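Local coordinates for protein glycosyl hydrolase (Streptomyces cattleya, PDB 7LR8) that probably hydrolyses the Man-beta-1,4-GlcNAc linkage of N-glycan core fragments, as a member of glycoside hydrolase family 5, at residues Asp90-Gly95 and Pro263-Glu268; Thr231-Gly236 and Ala273-Ala278. The protein carries 1 engineered substitution. All coordinates share one frame; numbering follows the deposited sequence.

How the contacts relate
Both contacts belong to the beta/alpha barrel that carries the glycan pocket. Contact 1 spans the inside of the barrel between the third and seventh strands and reaches the sugar through Glu268. Contact 2 lies outside that core, where helix 231-235, following strand 221-225, meets the loop that leaves strand 264-269. Residues 263-268 and 273-278 therefore lie on the same run of chain, only four residues apart. The centres of the two contacts are 25 Å apart and their nearest atoms about 12 Å, so they do not touch. Even so, the side chain of His275 in contact 2 comes within about 9 Å of the bound mannose.

Contact 1 of 2, residues Asp90-Gly95 and Pro263-Glu268; sequences DVNVDG and PVWLQE. With BMA (beta-D-mannopyranose), chain D.
With CG anti to the backbone N (chi1 -176°), the indole of Trp265 extends to the CB of Asn92, whose own chi1 of 159° places only its amide, beside the ring. They meet inside the beta/alpha barrel of the family 5 fold, between strand 90-94, the third of the barrel, and strand 264-269, its seventh. The short axes stay 11.9 Å apart at their closest and are inclined by 67°, too far for backbone pairing, so side chains alone span the gap.

The main touch is edge-on: Asn92 CB lies in the plane of the indole, 3.6 Å from Trp265 CH2, and the amide stands nearly perpendicular to the ring. One indole face is covered from within its own strand by Gln267 CG, which sits over the ring centre 3.7 Å above the plane. The extended chain of Gln267 then carries its amide on toward strand 90-94, where NE2 comes to 4.4 Å from Asp94 OD1. No hydrogen bond joins the two segments. The Gln267 amide is instead gripped at both ends, by His224 NE2 on OE1 and Thr149 OG1 on NE2, while Trp265 NE1 bonds to Thr302 OG1.

Toward the C-terminal ends of the strands, Arg54 forms salt bridges with both Asp94 and Glu268, linking the two strands through a third residue; Asp94 OD2 and Glu268 OE2 themselves are 6.1 Å apart. Glu268 belongs to the glycan pocket, at a strand end consistent with that of the nucleophile in this family. Its OE2 approaches O2 of the mannose (BMA) to 3.0 Å, and its OE1 lies 3.3 Å from BMA C1, the anomeric carbon.

Contact 2 of 2, residues Thr231-Gly236 and Ala273-Ala278; sequences TAQRYG and APHVPA
His275 buries the most surface in this contact, against Ala232 and Gln233, neighbours on helix 231-235. The loop that follows the seventh barrel strand thus leans on the short helix that follows the sixth, two adjoining excursions of the beta/alpha barrel. Close backbone approach sets this up, with Ala232 CA and His275 CA 5.7 Å apart. The methyl of Ala232 meets the root of the histidine, CB to CB at 3.7 Å, and lies near the imidazole plane at the ring's edge.

Gln233 takes the outer end of the same ring. A bend at chi2 (95°) folds its amide back, bringing CD to 3.6 Å from His275 CD2, with amide and imidazole planes 56° apart. Gln233 NE2 and His275 NE2 are 3.4 Å apart, but the angle is poor and no hydrogen bond forms; that amide nitrogen instead donates to the carbonyl O of Phe228, a pocket residue that the His275 side chain also touches. Across the two segments the contact is accordingly one of van der Waals forces, and the polar ties at its margin, such as His275 O to Thr237 OG1, run to neighbouring residues.

Contact 1 of 2, residues Asp90-Gly95 and Pro263-Glu268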
# COMPACT_ATOMS: atom_id res chain seq x y z
N ASP B 90 21.87 -20.96 3.36
CA ASP B 90 21.42 -20.29 4.57
C ASP B 90 20.62 -19.04 4.20
O ASP B 90 20.72 -18.52 3.09
CB ASP B 90 22.61 -19.93 5.44
CG ASP B 90 23.40 -21.15 5.87
OD1 ASP B 90 22.77 -22.18 6.18
OD2 ASP B 90 24.66 -21.09 5.90
N VAL B 91 19.79 -18.56 5.14
CA VAL B 91 18.80 -17.53 4.83
C VAL B 91 18.92 -16.36 5.80
O VAL B 91 18.81 -16.54 7.02
CB VAL B 91 17.37 -18.10 4.87
CG1 VAL B 91 16.33 -16.95 4.69
CG2 VAL B 91 17.19 -19.15 3.80
N ASN B 92 19.11 -15.16 5.25
CA ASN B 92 18.90 -13.92 5.98
C ASN B 92 17.56 -13.33 5.55
O ASN B 92 17.27 -13.25 4.36
CB ASN B 92 20.03 -12.92 5.70
CG ASN B 92 19.62 -11.48 6.00
OD1 ASN B 92 18.93 -10.84 5.20
ND2 ASN B 92 20.02 -10.98 7.15
N VAL B 93 16.74 -12.93 6.52
CA VAL B 93 15.42 -12.38 6.23
C VAL B 93 15.44 -10.88 6.52
O VAL B 93 15.71 -10.47 7.65
CB VAL B 93 14.32 -13.07 7.06
CG1 VAL B 93 12.96 -12.42 6.75
CG2 VAL B 93 14.27 -14.56 6.77
N ASP B 94 15.12 -10.08 5.51
CA ASP B 94 14.87 -8.65 5.72
C ASP B 94 13.41 -8.45 6.12
O ASP B 94 12.50 -8.94 5.45
CB ASP B 94 15.15 -7.85 4.44
CG ASP B 94 16.62 -7.53 4.26
OD1 ASP B 94 17.45 -8.46 4.27
OD2 ASP B 94 16.95 -6.34 4.07
N GLY B 95 13.19 -7.71 7.20
CA GLY B 95 11.82 -7.58 7.67
C GLY B 95 10.98 -6.49 7.03
O GLY B 95 9.96 -6.77 6.40
N PRO B 263 33.08 -7.88 11.25
CA PRO B 263 32.90 -8.19 9.83
C PRO B 263 32.07 -7.13 9.12
O PRO B 263 31.17 -6.52 9.71
CB PRO B 263 32.17 -9.54 9.85
CG PRO B 263 32.42 -10.10 11.23
CD PRO B 263 32.46 -8.90 12.12
N VAL B 264 32.39 -6.92 7.85
CA VAL B 264 31.62 -6.06 6.95
C VAL B 264 30.98 -6.94 5.89
O VAL B 264 31.69 -7.66 5.17
CB VAL B 264 32.48 -4.96 6.31
CG1 VAL B 264 31.59 -4.02 5.47
CG2 VAL B 264 33.21 -4.17 7.38
N TRP B 265 29.65 -6.88 5.78
CA TRP B 265 28.90 -7.70 4.83
C TRP B 265 28.56 -6.84 3.61
O TRP B 265 27.77 -5.90 3.71
CB TRP B 265 27.64 -8.25 5.51
CG TRP B 265 26.80 -9.18 4.67
CD1 TRP B 265 27.03 -9.57 3.37
CD2 TRP B 265 25.60 -9.84 5.08
NE1 TRP B 265 26.04 -10.44 2.96
CE2 TRP B 265 25.15 -10.61 3.98
CE3 TRP B 265 24.85 -9.85 6.27
CZ2 TRP B 265 24.00 -11.40 4.05
CZ3 TRP B 265 23.71 -10.63 6.33
CH2 TRP B 265 23.29 -11.38 5.23
N LEU B 266 29.16 -7.16 2.47
CA LEU B 266 28.73 -6.54 1.21
C LEU B 266 27.43 -7.21 0.81
O LEU B 266 27.40 -8.20 0.08
CB LEU B 266 29.81 -6.68 0.14
CG LEU B 266 29.42 -6.09 -1.20
CD1 LEU B 266 29.25 -4.57 -1.10
CD2 LEU B 266 30.52 -6.44 -2.23
N GLN B 267 26.32 -6.69 1.35
CA GLN B 267 25.03 -7.35 1.27
C GLN B 267 24.28 -7.05 -0.01
O GLN B 267 23.32 -7.76 -0.33
CB GLN B 267 24.19 -6.93 2.48
CG GLN B 267 23.02 -7.83 2.77
CD GLN B 267 22.15 -7.28 3.87
OE1 GLN B 267 21.80 -6.09 3.84
NE2 GLN B 267 21.81 -8.11 4.85
N GLU B 268 24.70 -6.02 -0.75
CA GLU B 268 24.24 -5.80 -2.12
C GLU B 268 25.39 -5.30 -2.96
O GLU B 268 26.14 -4.41 -2.54
CB GLU B 268 23.12 -4.76 -2.22
CG GLU B 268 21.83 -5.20 -1.59
CD GLU B 268 20.79 -4.10 -1.61
OE1 GLU B 268 21.00 -3.08 -2.30
OE2 GLU B 268 19.76 -4.27 -0.92
C1 BMA D . 18.83 -1.13 -3.80
C2 BMA D . 18.00 -2.41 -3.50
C3 BMA D . 16.76 -2.41 -4.37
C4 BMA D . 17.13 -2.05 -5.87
C5 BMA D . 18.68 -2.03 -6.08
C6 BMA D . 19.09 -1.60 -7.47
O2 BMA D . 17.62 -2.48 -2.13
O3 BMA D . 15.74 -1.54 -3.81
O4 BMA D . 16.56 -3.02 -6.70
O5 BMA D . 19.27 -1.08 -5.18
O6 BMA D . 18.60 -0.25 -7.66

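Contact 2 of 2, residues Thr231-Gly236 and Ala273-Ala278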
# COMPACT_ATOMS: atom_id res chain seq x y z
N THR B 231 29.19 7.47 -9.03
CA THR B 231 30.53 6.96 -9.27
C THR B 231 30.78 6.74 -10.75
O THR B 231 31.75 7.26 -11.31
CB THR B 231 30.74 5.65 -8.51
OG1 THR B 231 30.60 5.88 -7.09
CG2 THR B 231 32.13 5.12 -8.82
N ALA B 232 29.91 5.97 -11.40
CA ALA B 232 30.08 5.73 -12.84
C ALA B 232 29.95 7.02 -13.63
O ALA B 232 30.67 7.24 -14.61
CB ALA B 232 29.07 4.70 -13.32
N GLN B 233 29.01 7.89 -13.24
CA GLN B 233 28.77 9.11 -14.00
C GLN B 233 29.99 10.02 -13.98
O GLN B 233 30.32 10.66 -14.98
CB GLN B 233 27.55 9.84 -13.44
CG GLN B 233 26.25 9.06 -13.58
CD GLN B 233 25.90 8.24 -12.34
OE1 GLN B 233 26.77 7.70 -11.65
NE2 GLN B 233 24.61 8.15 -12.06
N ARG B 234 30.68 10.10 -12.84
CA ARG B 234 31.78 11.03 -12.68
C ARG B 234 33.10 10.47 -13.19
O ARG B 234 33.85 11.16 -13.88
CB ARG B 234 31.92 11.43 -11.21
CG ARG B 234 33.08 12.38 -10.94
CD ARG B 234 33.06 12.85 -9.50
NE ARG B 234 31.79 13.47 -9.16
CZ ARG B 234 31.60 14.78 -9.02
NH1 ARG B 234 32.61 15.61 -9.20
NH2 ARG B 234 30.40 15.25 -8.70
N TYR B 235 33.39 9.20 -12.88
CA TYR B 235 34.68 8.60 -13.18
C TYR B 235 34.66 7.68 -14.39
O TYR B 235 35.72 7.43 -14.97
CB TYR B 235 35.18 7.83 -11.95
CG TYR B 235 35.25 8.72 -10.73
CD1 TYR B 235 36.26 9.68 -10.62
CD2 TYR B 235 34.30 8.65 -9.72
CE1 TYR B 235 36.33 10.52 -9.53
CE2 TYR B 235 34.36 9.49 -8.62
CZ TYR B 235 35.38 10.42 -8.53
OH TYR B 235 35.46 11.26 -7.45
N GLY B 236 33.50 7.18 -14.79
CA GLY B 236 33.35 6.39 -15.99
C GLY B 236 33.11 4.93 -15.67
O GLY B 236 33.56 4.40 -14.65
N ALA B 273 22.79 -1.33 -15.75
CA ALA B 273 22.93 -0.64 -17.03
C ALA B 273 22.20 0.70 -16.99
O ALA B 273 21.18 0.84 -16.31
CB ALA B 273 22.37 -1.49 -18.16
N PRO B 274 22.71 1.72 -17.70
CA PRO B 274 23.88 1.70 -18.58
C PRO B 274 25.19 2.07 -17.90
O PRO B 274 26.23 2.10 -18.56
CB PRO B 274 23.54 2.76 -19.64
CG PRO B 274 22.39 3.56 -19.07
CD PRO B 274 22.06 3.05 -17.71
N HIS B 275 25.13 2.37 -16.60
CA HIS B 275 26.33 2.71 -15.85
C HIS B 275 27.34 1.57 -15.92
O HIS B 275 28.55 1.81 -16.01
CB HIS B 275 25.95 3.04 -14.41
CG HIS B 275 24.84 4.04 -14.32
ND1 HIS B 275 23.51 3.68 -14.27
CD2 HIS B 275 24.86 5.40 -14.33
CE1 HIS B 275 22.76 4.77 -14.23
NE2 HIS B 275 23.56 5.82 -14.26
N VAL B 276 26.86 0.34 -15.90
CA VAL B 276 27.60 -0.83 -16.34
C VAL B 276 26.82 -1.46 -17.48
O VAL B 276 25.79 -2.10 -17.25
CB VAL B 276 27.82 -1.83 -15.19
CG1 VAL B 276 28.64 -3.02 -15.68
CG2 VAL B 276 28.49 -1.15 -14.00
N PRO B 277 27.26 -1.28 -18.73
CA PRO B 277 26.56 -1.89 -19.86
C PRO B 277 26.51 -3.41 -19.70
O PRO B 277 27.41 -4.02 -19.11
CB PRO B 277 27.42 -1.50 -21.07
CG PRO B 277 28.18 -0.30 -20.63
CD PRO B 277 28.41 -0.46 -19.16
N ALA B 278 25.45 -4.00 -20.24
CA ALA B 278 25.28 -5.45 -20.13
C ALA B 278 26.47 -6.20 -20.70
O ALA B 278 26.85 -7.26 -20.17
CB ALA B 278 23.99 -5.88 -20.83